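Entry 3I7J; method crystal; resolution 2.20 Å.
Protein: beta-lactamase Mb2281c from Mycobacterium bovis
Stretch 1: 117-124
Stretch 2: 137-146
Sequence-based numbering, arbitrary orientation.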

# COMPACT_ATOMS: atom_id res chain seq x y z
N ILE A 117 19.21 -12.05 3.42
CA ILE A 117 18.73 -12.15 2.04
C ILE A 117 18.54 -10.78 1.39
O ILE A 117 17.99 -9.87 2.00
N GLU A 118 18.98 -10.64 0.14
CA GLU A 118 18.84 -9.37 -0.57
C GLU A 118 17.35 -9.03 -0.56
O GLU A 118 16.51 -9.86 -0.92
N PHE A 119 17.01 -7.80 -0.16
CA PHE A 119 15.61 -7.44 -0.06
C PHE A 119 14.71 -7.73 -1.25
O PHE A 119 13.59 -8.20 -1.07
N GLY A 120 15.17 -7.43 -2.46
CA GLY A 120 14.35 -7.71 -3.62
C GLY A 120 14.02 -9.19 -3.67
O GLY A 120 12.89 -9.58 -3.95
N ARG A 121 15.02 -10.02 -3.39
CA ARG A 121 14.82 -11.46 -3.39
C ARG A 121 13.98 -11.89 -2.21
O ARG A 121 13.21 -12.84 -2.30
N TYR A 122 14.12 -11.19 -1.09
CA TYR A 122 13.33 -11.53 0.09
C TYR A 122 11.85 -11.27 -0.19
O TYR A 122 10.99 -12.07 0.20
N LEU A 123 11.56 -10.16 -0.85
CA LEU A 123 10.18 -9.81 -1.20
C LEU A 123 9.55 -10.92 -2.03
O LEU A 123 8.42 -11.34 -1.77
N THR A 124 10.28 -11.38 -3.04
CA THR A 124 9.82 -12.42 -3.93
C THR A 124 9.50 -13.72 -3.19
O THR A 124 8.41 -14.26 -3.33
N ARG A 137 8.14 -7.33 -9.43
CA ARG A 137 9.52 -7.28 -8.98
C ARG A 137 9.94 -5.91 -8.47
O ARG A 137 9.33 -4.89 -8.78
N LEU A 138 10.98 -5.92 -7.66
CA LEU A 138 11.53 -4.71 -7.08
C LEU A 138 13.04 -4.71 -7.32
O LEU A 138 13.78 -5.44 -6.66
N ASP A 139 13.48 -3.89 -8.27
CA ASP A 139 14.90 -3.78 -8.57
C ASP A 139 15.40 -2.48 -7.97
O ASP A 139 14.64 -1.52 -7.83
N GLY A 140 16.68 -2.43 -7.61
CA GLY A 140 17.22 -1.21 -7.05
C GLY A 140 17.61 -1.33 -5.60
O GLY A 140 18.24 -0.44 -5.05
N GLY A 141 17.23 -2.45 -4.98
CA GLY A 141 17.58 -2.66 -3.59
C GLY A 141 16.76 -1.82 -2.64
O GLY A 141 15.80 -1.15 -3.04
N PRO A 142 17.12 -1.83 -1.35
CA PRO A 142 16.38 -1.05 -0.36
C PRO A 142 16.23 0.44 -0.69
O PRO A 142 15.31 1.10 -0.19
N ALA A 143 17.10 0.97 -1.54
CA ALA A 143 17.02 2.38 -1.90
C ALA A 143 15.71 2.68 -2.63
O ALA A 143 15.23 3.81 -2.62
N ALA A 144 15.13 1.66 -3.26
CA ALA A 144 13.89 1.85 -3.99
C ALA A 144 12.71 1.13 -3.34
O ALA A 144 11.65 0.98 -3.95
N ALA A 145 12.90 0.69 -2.10
CA ALA A 145 11.87 -0.03 -1.36
C ALA A 145 10.58 0.76 -1.20
O ALA A 145 9.53 0.19 -0.89
N GLY A 146 10.64 2.07 -1.39
CA GLY A 146 9.44 2.86 -1.24
C GLY A 146 8.70 3.20 -2.52
O GLY A 146 7.61 3.75 -2.44

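No hydrogen bond passes directly between these two stretches; their polar groups meet through two waters, one at each of two places along the backbone of L138. Water 1 donates to E118 OE1 at 2.9 Å and to L138 O at 2.7 Å, and accepts from G141 N at 2.9 Å. Water 2 donates to G120 O at 2.6 Å, accepts from L138 N at 3.2 Å, and lies 3.0 Å from T124 OG1, a hydrogen bond whose direction is open. Both backbone polar atoms of L138 are thus satisfied by solvent.

The closest pair of CA atoms falls between these waters, with G120 CA 5.4 Å from L138 CA. Glycine permits it: G120 CA sits 3.8 Å from L138 O, and an ideal CB on G120 would come within 2.8 Å of that oxygen, a clash.

The apolar part is small and centred on L138, which points toward the helix with chi1 t and chi2 p. Its CD2 meets the edge of the F119 ring, 3.7 Å from F119 CD2, while its CB lies 3.8 Å from L123 CD2. F119 (chi1 t) and L123 (t, p) both point toward stretch 2, one helical turn apart, so a single leucine reaches both. A145 adds a looser contact, its CB 4.5 Å from F119 CE2.

E118 serves two roles. As N-cap, with chi1 t and chi2 m, it accepts from G120 N through OE1 (3.0 Å) and from R121 N through OE2 (2.8 Å). Its CB points sideways, but the carboxylate comes nearer to stretch 2, placing OE1 4.0 Å from G141 CA and within reach of water 1. R121 points away, extended. Beyond the contact, R137 NE and D139 OD1 form a salt bridge at 3.3 Å, its hydrogen bond weak.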

# COMPACT_ATOMS: atom_id res chain seq x y z
CB ILE A 117 17.40 -12.91 1.99
CG1 ILE A 117 17.57 -14.27 2.67
CG2 ILE A 117 16.94 -13.07 0.55
CD1 ILE A 117 16.28 -15.06 2.78
CB GLU A 118 19.39 -9.49 -1.99
CG GLU A 118 19.44 -8.17 -2.74
CD GLU A 118 18.15 -7.87 -3.46
OE1 GLU A 118 17.80 -6.67 -3.60
OE2 GLU A 118 17.50 -8.84 -3.89
CB PHE A 119 15.42 -5.98 0.35
CG PHE A 119 14.02 -5.67 0.78
CD1 PHE A 119 13.53 -6.18 1.98
CD2 PHE A 119 13.15 -4.99 -0.06
CE1 PHE A 119 12.19 -6.02 2.33
CE2 PHE A 119 11.81 -4.82 0.28
CZ PHE A 119 11.33 -5.34 1.47
CB ARG A 121 16.18 -12.18 -3.36
CG ARG A 121 16.10 -13.68 -3.21
CD ARG A 121 17.49 -14.27 -3.08
NE ARG A 121 17.47 -15.71 -2.85
CZ ARG A 121 18.56 -16.47 -2.75
NH1 ARG A 121 19.76 -15.91 -2.86
NH2 ARG A 121 18.46 -17.78 -2.56
CB TYR A 122 13.76 -10.69 1.30
CG TYR A 122 13.03 -11.10 2.56
CD1 TYR A 122 13.50 -12.14 3.36
CD2 TYR A 122 11.81 -10.50 2.91
CE1 TYR A 122 12.78 -12.59 4.46
CE2 TYR A 122 11.08 -10.94 4.01
CZ TYR A 122 11.57 -11.99 4.77
OH TYR A 122 10.85 -12.46 5.84
CB LEU A 123 10.15 -8.50 -1.99
CG LEU A 123 8.82 -8.16 -2.70
CD1 LEU A 123 7.68 -8.11 -1.69
CD2 LEU A 123 8.96 -6.83 -3.41
CB THR A 124 10.88 -12.72 -5.02
OG1 THR A 124 11.16 -11.53 -5.75
CG2 THR A 124 10.39 -13.80 -5.97
CB ARG A 137 10.45 -7.71 -10.11
CG ARG A 137 10.39 -6.84 -11.35
CD ARG A 137 11.20 -7.47 -12.47
NE ARG A 137 12.54 -7.85 -12.02
CZ ARG A 137 13.42 -8.53 -12.74
NH1 ARG A 137 13.11 -8.91 -13.98
NH2 ARG A 137 14.61 -8.83 -12.23
CB LEU A 138 11.25 -4.67 -5.58
CG LEU A 138 11.96 -3.57 -4.78
CD1 LEU A 138 11.40 -2.22 -5.16
CD2 LEU A 138 11.80 -3.82 -3.29
CB ASP A 139 15.13 -3.74 -10.09
CG ASP A 139 14.52 -4.92 -10.81
OD1 ASP A 139 14.81 -6.07 -10.42
OD2 ASP A 139 13.76 -4.69 -11.77
CB PRO A 142 17.16 -1.30 0.94
CG PRO A 142 18.53 -1.70 0.47
CD PRO A 142 18.24 -2.55 -0.73
CB ALA A 143 18.21 2.77 -2.78
CB ALA A 144 14.07 1.38 -5.43
CB ALA A 145 12.40 -0.40 0.02
O HOH W 1 16.09 -5.12 -5.37
O HOH W 2 11.46 -8.60 -5.94